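Side-chain contacts in poly(ADP-ribose) glycohydrolase (Thermomonospora curvata, PDB 3SIG), which hydrolyses the ribose–ribose glycosidic bonds of poly(ADP-ribose) and is captured here in complex with ADP-ribose: residues A[9-12]-A[13-17]; A[108-111]-A[112-115]. All coordinates share one frame; numbering follows the deposited sequence.

Contact 1 (A[9-12]-A[13-17]); sequences AETV and EILER
T11 and L15 stand side by side one helical turn apart and point the same way, T11 CG2 lying 4.1 Å from L15 CD1. With OG1 beside the backbone N (chi1 -69°), CG2 is the branch anti to that nitrogen and faces L15; OG1 bonds to R117 O and to R157. L15 CG also rests 3.2 Å from T11 O, an oxygen that accepts L15 N at 2.9 Å. I14 meets E10, four residues earlier, at a slant rather than alongside: its CG1 lies 3.3 Å from E10 O, which takes the I14 N-H, and its CD1 comes to 4.0 Å from E10 CG. E10 thus packs through its methylene part, while its OE1 ends in a salt bridge with R157. These i to i+4 pairs form the inner face of the amphipathic helix 2-17, where T11 and L15 meet F156 of strand 147-157 and I14 and L15 meet I30. The outer face is looser and carries charge. R17 NH2 is 3.8 Å from E13 OE2, a long ion pair in which the oxygen sits above the guanidinium plane and no N-H is aimed at it. E16 bends at chi2 (-66°), and a water bridges its carboxylate to the backbone, donating to E16 OE2 at 2.7 Å and to V12 O at 2.9 Å; V12 O accepts E16 N as well.

Contact 2 (A[108-111]-A[112-115]); sequences AHAQ and EEGL. With AR6 ([(2R,3S,4R,5R)-5-(6-aminopurin-9-yl)-3,4-dihydroxy-oxolan-2-yl]methyl [hydroxy-[[(2R,3S,4R,5S)-3,4,5-trihydroxyoxolan-2-yl]methoxy]phosphoryl] hydrogen phosphate), chain B.
The N-terminal turn of helix 111-118, with A110 as its N-cap residue, carries the Q-E-E half of the PARG signature, and E113 folds back against A108 and A110. E113 CB lies 3.4 Å from A108 O. With CG beside the backbone N and the chain bent at chi2 (85°), OE1 comes to 3.1 Å from A110 CB. OE2 accepts the anomeric hydroxyl O1D of ADP-ribose at 2.7 Å and the N-H of G103. Without the E113 carboxylate, as with an alanine here, O1D and G103 N would probably lose this shared acceptor, and the A110 methyl its cover from OE1. E112 instead extends, and its OE1 accepts ribose O2D at 2.7 Å; S96 N also bonds OE1, and G101 N and N93 ND2 hold OE2. Q111 N gives a nearly straight bond of 2.8 Å (167°) to O2A of the adenosine-side phosphate, whose charge the helix end may help balance. The Q111 amide, bonded to F94, L92 and T74, crosses L115, with OE1 3.7 Å from L115 CD1. Backbone bonds G114 N to A110 O and L115 N to Q111 O close the turn. A glycine-rich loop followed by Q-E-E around the terminal ribose is the hallmark of PARG macrodomains.

From the N terminus the chain first builds contact 1, in the second half of helix 2-17, and only after passing through strands 42-44, 66-70 and 90-94 reaches contact 2. Neither closes a long loop: contact 1 stays within one helix, and contact 2 folds the end of a loop onto the first turn of the next helix. The two follow in series, neither nesting nor crossing. Their centres are about 17 Å apart and their nearest atoms about 6 Å, so they do not touch directly. Through T11, contact 1 reaches helix 111-118, and V12 packs on L105 in the loop leading into it. The peripheral helix is thereby joined to the ligand-binding helix as well as to strands 147-157 and 163-175.

Contact 1 (A[9-12]-A[13-17])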
ATOM      1  N   ALA A   9      -2.093  10.942  16.292  1.00 15.03           N
ATOM      2  CA  ALA A   9      -3.243  11.311  17.086  1.00 14.72           C
ATOM      3  C   ALA A   9      -4.016  12.450  16.429  1.00 16.22           C
ATOM      4  O   ALA A   9      -5.245  12.493  16.493  1.00 15.61           O
ATOM      5  CB  ALA A   9      -2.786  11.693  18.512  1.00 17.08           C
ATOM      6  N   GLU A  10      -3.296  13.406  15.860  1.00 13.01           N
ATOM      7  CA  GLU A  10      -3.957  14.520  15.178  1.00 14.28           C
ATOM      8  C   GLU A  10      -4.785  13.999  13.987  1.00 12.63           C
ATOM      9  O   GLU A  10      -5.908  14.436  13.759  1.00 13.92           O
ATOM     10  CB  GLU A  10      -2.948  15.533  14.682  1.00 13.02           C
ATOM     11  CG  GLU A  10      -3.607  16.773  14.069  1.00 19.87           C
ATOM     12  CD  GLU A  10      -2.608  17.778  13.545  1.00 22.25           C
ATOM     13  OE1 GLU A  10      -1.899  17.487  12.574  1.00 19.28           O
ATOM     14  OE2 GLU A  10      -2.549  18.886  14.105  1.00 25.66           O
ATOM     15  N   THR A  11      -4.227  13.038  13.261  1.00 12.87           N
ATOM     16  CA  THR A  11      -4.953  12.464  12.133  1.00 12.04           C
ATOM     17  C   THR A  11      -6.221  11.760  12.613  1.00 12.59           C
ATOM     18  O   THR A  11      -7.291  11.936  12.025  1.00 12.96           O
ATOM     19  CB  THR A  11      -4.055  11.535  11.360  1.00 11.88           C
ATOM     20  OG1 THR A  11      -3.065  12.330  10.717  1.00 12.51           O
ATOM     21  CG2 THR A  11      -4.839  10.733  10.289  1.00 13.31           C
ATOM     22  N   VAL A  12      -6.142  10.987  13.687  1.00 13.38           N
ATOM     23  CA  VAL A  12      -7.355  10.403  14.224  1.00 15.75           C
ATOM     24  C   VAL A  12      -8.390  11.457  14.623  1.00 17.03           C
ATOM     25  O   VAL A  12      -9.567  11.255  14.363  1.00 15.92           O
ATOM     26  CB  VAL A  12      -7.022   9.493  15.398  1.00 16.47           C
ATOM     27  CG1 VAL A  12      -8.307   9.147  16.197  1.00 22.04           C
ATOM     28  CG2 VAL A  12      -6.331   8.245  14.883  1.00 20.18           C
ATOM     29  N   GLU A  13      -7.963  12.572  15.223  1.00 15.95           N
ATOM     30  CA  GLU A  13      -8.871  13.683  15.558  1.00 14.67           C
ATOM     31  C   GLU A  13      -9.528  14.245  14.289  1.00 15.01           C
ATOM     32  O   GLU A  13     -10.730  14.498  14.246  1.00 16.05           O
ATOM     33  CB  GLU A  13      -8.141  14.823  16.301  1.00 17.80           C
ATOM     34  CG  GLU A  13      -9.041  16.050  16.556  1.00 19.13           C
ATOM     35  CD  GLU A  13      -8.362  17.211  17.310  1.00 28.94           C
ATOM     36  OE1 GLU A  13      -7.232  17.038  17.804  1.00 34.71           O
ATOM     37  OE2 GLU A  13      -8.971  18.300  17.402  1.00 32.94           O
ATOM     38  N   ILE A  14      -8.713  14.427  13.263  1.00 14.20           N
ATOM     39  CA  ILE A  14      -9.179  14.957  11.980  1.00 16.12           C
ATOM     40  C   ILE A  14     -10.238  14.042  11.391  1.00 14.21           C
ATOM     41  O   ILE A  14     -11.279  14.501  10.894  1.00 15.20           O
ATOM     42  CB  ILE A  14      -7.996  15.170  11.009  1.00 12.78           C
ATOM     43  CG1 ILE A  14      -7.215  16.406  11.430  1.00 15.32           C
ATOM     44  CG2 ILE A  14      -8.481  15.303   9.572  1.00 15.36           C
ATOM     45  CD1 ILE A  14      -5.882  16.496  10.776  1.00 13.64           C
ATOM     46  N   LEU A  15      -9.992  12.731  11.464  1.00 14.07           N
ATOM     47  CA  LEU A  15     -10.940  11.775  10.900  1.00 13.73           C
ATOM     48  C   LEU A  15     -12.238  11.768  11.708  1.00 14.81           C
ATOM     49  O   LEU A  15     -13.297  11.538  11.123  1.00 18.52           O
ATOM     50  CB  LEU A  15     -10.341  10.368  10.774  1.00 13.96           C
ATOM     51  CG  LEU A  15      -9.099  10.276   9.899  1.00 14.24           C
ATOM     52  CD1 LEU A  15      -8.459   8.893  10.005  1.00 16.37           C
ATOM     53  CD2 LEU A  15      -9.405  10.557   8.451  1.00 16.39           C
ATOM     54  N   GLU A  16     -12.190  12.051  13.015  1.00 13.70           N
ATOM     55  CA  GLU A  16     -13.418  12.170  13.793  1.00 17.08           C
ATOM     56  C   GLU A  16     -14.171  13.475  13.502  1.00 15.31           C
ATOM     57  O   GLU A  16     -15.395  13.493  13.391  1.00 20.08           O
ATOM     58  CB  GLU A  16     -13.100  12.157  15.283  1.00 19.43           C
ATOM     59  CG  GLU A  16     -12.643  10.830  15.814  1.00 27.28           C
ATOM     60  CD  GLU A  16     -13.741   9.781  15.749  1.00 21.23           C
ATOM     61  OE1 GLU A  16     -14.891  10.116  16.141  1.00 21.95           O
ATOM     62  OE2 GLU A  16     -13.422   8.666  15.292  1.00 30.02           O
ATOM     63  N   ARG A  17     -13.456  14.601  13.442  1.00 18.01           N
ATOM     64  CA  ARG A  17     -14.083  15.911  13.324  1.00 18.77           C
ATOM     65  C   ARG A  17     -14.515  16.184  11.883  1.00 15.97           C
ATOM     66  O   ARG A  17     -15.400  16.988  11.668  1.00 18.47           O
ATOM     67  CB  ARG A  17     -13.138  17.017  13.796  1.00 22.38           C
ATOM     68  CG  ARG A  17     -12.828  16.970  15.279  1.00 30.33           C
ATOM     69  CD  ARG A  17     -13.976  17.515  16.100  1.00 49.82           C
ATOM     70  NE  ARG A  17     -13.484  18.031  17.372  1.00 64.68           N
ATOM     71  CZ  ARG A  17     -12.716  19.115  17.501  1.00 69.61           C
ATOM     72  NH1 ARG A  17     -12.353  19.820  16.435  1.00 70.71           N
ATOM     73  NH2 ARG A  17     -12.301  19.503  18.700  1.00 68.95           N
TER
HETATM   74  O   HOH W   1     -10.920   8.682  14.181  1.00 22.93           O

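Contact 2 (A[108-111]-A[112-115])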
ATOM      1  N   ALA A 108       5.370   4.296  15.342  1.00 14.33           N
ATOM      2  CA  ALA A 108       6.257   3.440  14.548  1.00 15.29           C
ATOM      3  C   ALA A 108       6.480   4.040  13.163  1.00 13.51           C
ATOM      4  O   ALA A 108       5.649   4.806  12.664  1.00 13.12           O
ATOM      5  CB  ALA A 108       5.700   2.025  14.428  1.00 16.79           C
ATOM      6  N   HIS A 109       7.595   3.683  12.545  1.00 15.77           N
ATOM      7  CA  HIS A 109       8.046   4.281  11.299  1.00 15.17           C
ATOM      8  C   HIS A 109       8.318   3.227  10.237  1.00 15.33           C
ATOM      9  O   HIS A 109       9.365   2.587  10.223  1.00 18.18           O
ATOM     10  CB  HIS A 109       9.341   5.030  11.580  1.00 16.46           C
ATOM     11  CG  HIS A 109       9.863   5.832  10.426  1.00 17.02           C
ATOM     12  ND1 HIS A 109       9.051   6.445   9.498  1.00 19.08           N
ATOM     13  CD2 HIS A 109      11.135   6.165  10.088  1.00 24.76           C
ATOM     14  CE1 HIS A 109       9.795   7.104   8.627  1.00 26.98           C
ATOM     15  NE2 HIS A 109      11.063   6.959   8.969  1.00 28.81           N
ATOM     16  N   ALA A 110       7.348   3.043   9.359  1.00 12.47           N
ATOM     17  CA  ALA A 110       7.439   2.199   8.180  1.00 10.58           C
ATOM     18  C   ALA A 110       6.387   2.705   7.193  1.00 10.74           C
ATOM     19  O   ALA A 110       5.719   3.711   7.452  1.00 10.70           O
ATOM     20  CB  ALA A 110       7.245   0.727   8.551  1.00 12.23           C
ATOM     21  N   GLN A 111       6.257   2.047   6.058  1.00  9.17           N
ATOM     22  CA  GLN A 111       5.425   2.587   4.987  1.00  8.34           C
ATOM     23  C   GLN A 111       3.953   2.684   5.357  1.00  9.27           C
ATOM     24  O   GLN A 111       3.307   3.720   5.143  1.00  8.95           O
ATOM     25  CB  GLN A 111       5.614   1.791   3.689  1.00  8.84           C
ATOM     26  CG  GLN A 111       4.951   2.376   2.467  1.00  9.43           C
ATOM     27  CD  GLN A 111       3.766   1.558   1.994  1.00  8.17           C
ATOM     28  OE1 GLN A 111       3.152   0.788   2.755  1.00  8.39           O
ATOM     29  NE2 GLN A 111       3.414   1.730   0.737  1.00  7.91           N
ATOM     30  N   GLU A 112       3.384   1.633   5.915  1.00  7.19           N
ATOM     31  CA  GLU A 112       1.976   1.645   6.254  1.00  7.09           C
ATOM     32  C   GLU A 112       1.673   2.751   7.246  1.00  8.66           C
ATOM     33  O   GLU A 112       0.667   3.435   7.143  1.00  8.58           O
ATOM     34  CB  GLU A 112       1.510   0.296   6.823  1.00  8.51           C
ATOM     35  CG  GLU A 112       0.022   0.382   7.275  1.00  8.31           C
ATOM     36  CD  GLU A 112      -0.625  -0.940   7.613  1.00  8.59           C
ATOM     37  OE1 GLU A 112       0.086  -1.854   8.099  1.00  9.58           O
ATOM     38  OE2 GLU A 112      -1.874  -1.041   7.445  1.00  9.26           O
ATOM     39  N   GLU A 113       2.510   2.900   8.256  1.00  9.48           N
ATOM     40  CA  GLU A 113       2.294   3.941   9.262  1.00  8.93           C
ATOM     41  C   GLU A 113       2.260   5.325   8.627  1.00  8.50           C
ATOM     42  O   GLU A 113       1.477   6.181   9.025  1.00 10.17           O
ATOM     43  CB  GLU A 113       3.336   3.860  10.370  1.00 10.62           C
ATOM     44  CG  GLU A 113       3.189   2.618  11.266  1.00 11.28           C
ATOM     45  CD  GLU A 113       3.850   1.350  10.763  1.00 12.42           C
ATOM     46  OE1 GLU A 113       4.381   1.323   9.636  1.00 13.53           O
ATOM     47  OE2 GLU A 113       3.827   0.357  11.521  1.00 12.41           O
ATOM     48  N   GLY A 114       3.159   5.559   7.672  1.00  8.77           N
ATOM     49  CA  GLY A 114       3.131   6.831   6.975  1.00  9.37           C
ATOM     50  C   GLY A 114       1.822   7.030   6.214  1.00  9.29           C
ATOM     51  O   GLY A 114       1.243   8.126   6.210  1.00 10.42           O
ATOM     52  N   LEU A 115       1.329   5.979   5.588  1.00  8.35           N
ATOM     53  CA  LEU A 115       0.042   6.109   4.900  1.00  8.11           C
ATOM     54  C   LEU A 115      -1.061   6.436   5.904  1.00  8.83           C
ATOM     55  O   LEU A 115      -1.904   7.320   5.669  1.00  8.50           O
ATOM     56  CB  LEU A 115      -0.326   4.802   4.178  1.00  8.18           C
ATOM     57  CG  LEU A 115       0.683   4.328   3.128  1.00  8.41           C
ATOM     58  CD1 LEU A 115       0.230   3.050   2.491  1.00  8.02           C
ATOM     59  CD2 LEU A 115       0.994   5.404   2.061  1.00  9.59           C
TER
HETATM   60  N1  AR6 B 280       7.520   4.844   0.399  1.00  9.49           N
HETATM   61  C2  AR6 B 280       8.151   4.002  -0.414  1.00 10.25           C
HETATM   62  N3  AR6 B 280       9.024   3.026  -0.031  1.00  8.90           N
HETATM   63  C4  AR6 B 280       9.197   2.953   1.309  1.00 10.35           C
HETATM   64  C5  AR6 B 280       8.532   3.836   2.231  1.00  9.51           C
HETATM   65  C6  AR6 B 280       7.685   4.767   1.690  1.00  9.54           C
HETATM   66  N6  AR6 B 280       7.028   5.668   2.528  1.00 11.25           N
HETATM   67  N7  AR6 B 280       8.956   3.427   3.545  1.00 10.07           N
HETATM   68  C8  AR6 B 280       9.794   2.459   3.380  1.00 10.32           C
HETATM   69  N9  AR6 B 280      10.003   2.110   2.079  1.00  9.56           N
HETATM   70  PA  AR6 B 280       8.167  -1.615   4.958  1.00 10.02           P
HETATM   71  PB  AR6 B 280       7.198  -4.431   4.864  1.00  9.49           P
HETATM   72  C1' AR6 B 280      10.824   1.075   1.456  1.00 10.60           C
HETATM   73  O1A AR6 B 280       9.285  -2.059   5.832  1.00 11.74           O
HETATM   74  O1B AR6 B 280       6.130  -4.978   3.938  1.00  9.97           O
HETATM   75  C1D AR6 B 280       4.790  -1.968   8.972  1.00 10.70           C
HETATM   76  O1D AR6 B 280       4.950  -1.809  10.354  1.00 12.62           O
HETATM   77  C2' AR6 B 280      12.025   0.663   2.280  1.00  9.74           C
HETATM   78  O2' AR6 B 280      13.096   0.346   1.436  1.00 12.26           O
HETATM   79  O2A AR6 B 280       7.269  -0.514   5.460  1.00 10.77           O
HETATM   80  O2B AR6 B 280       8.566  -5.022   4.794  1.00 10.19           O
HETATM   81  C2D AR6 B 280       3.507  -2.668   8.748  1.00 11.61           C
HETATM   82  O2D AR6 B 280       2.399  -2.193   9.430  1.00  9.81           O
HETATM   83  C3' AR6 B 280      11.531  -0.563   2.958  1.00 11.11           C
HETATM   84  O3' AR6 B 280      12.551  -1.463   3.247  1.00 12.06           O
HETATM   85  O3A AR6 B 280       7.302  -2.876   4.523  1.00  9.27           O
HETATM   86  C3D AR6 B 280       3.855  -4.094   8.708  1.00  9.66           C
HETATM   87  O3D AR6 B 280       3.761  -4.507  10.046  1.00 13.34           O
HETATM   88  C4' AR6 B 280      10.542  -1.160   1.999  1.00 10.59           C
HETATM   89  O4' AR6 B 280      10.098  -0.097   1.185  1.00  9.66           O
HETATM   90  C4D AR6 B 280       5.252  -4.074   8.195  1.00  9.86           C
HETATM   91  O4D AR6 B 280       5.818  -2.804   8.481  1.00 11.50           O
HETATM   92  C5' AR6 B 280       9.361  -1.886   2.628  1.00 10.40           C
HETATM   93  O5' AR6 B 280       8.686  -1.039   3.545  1.00 10.44           O
HETATM   94  C5D AR6 B 280       5.361  -4.377   6.701  1.00  9.41           C
HETATM   95  O5D AR6 B 280       6.734  -4.481   6.372  1.00  9.55           O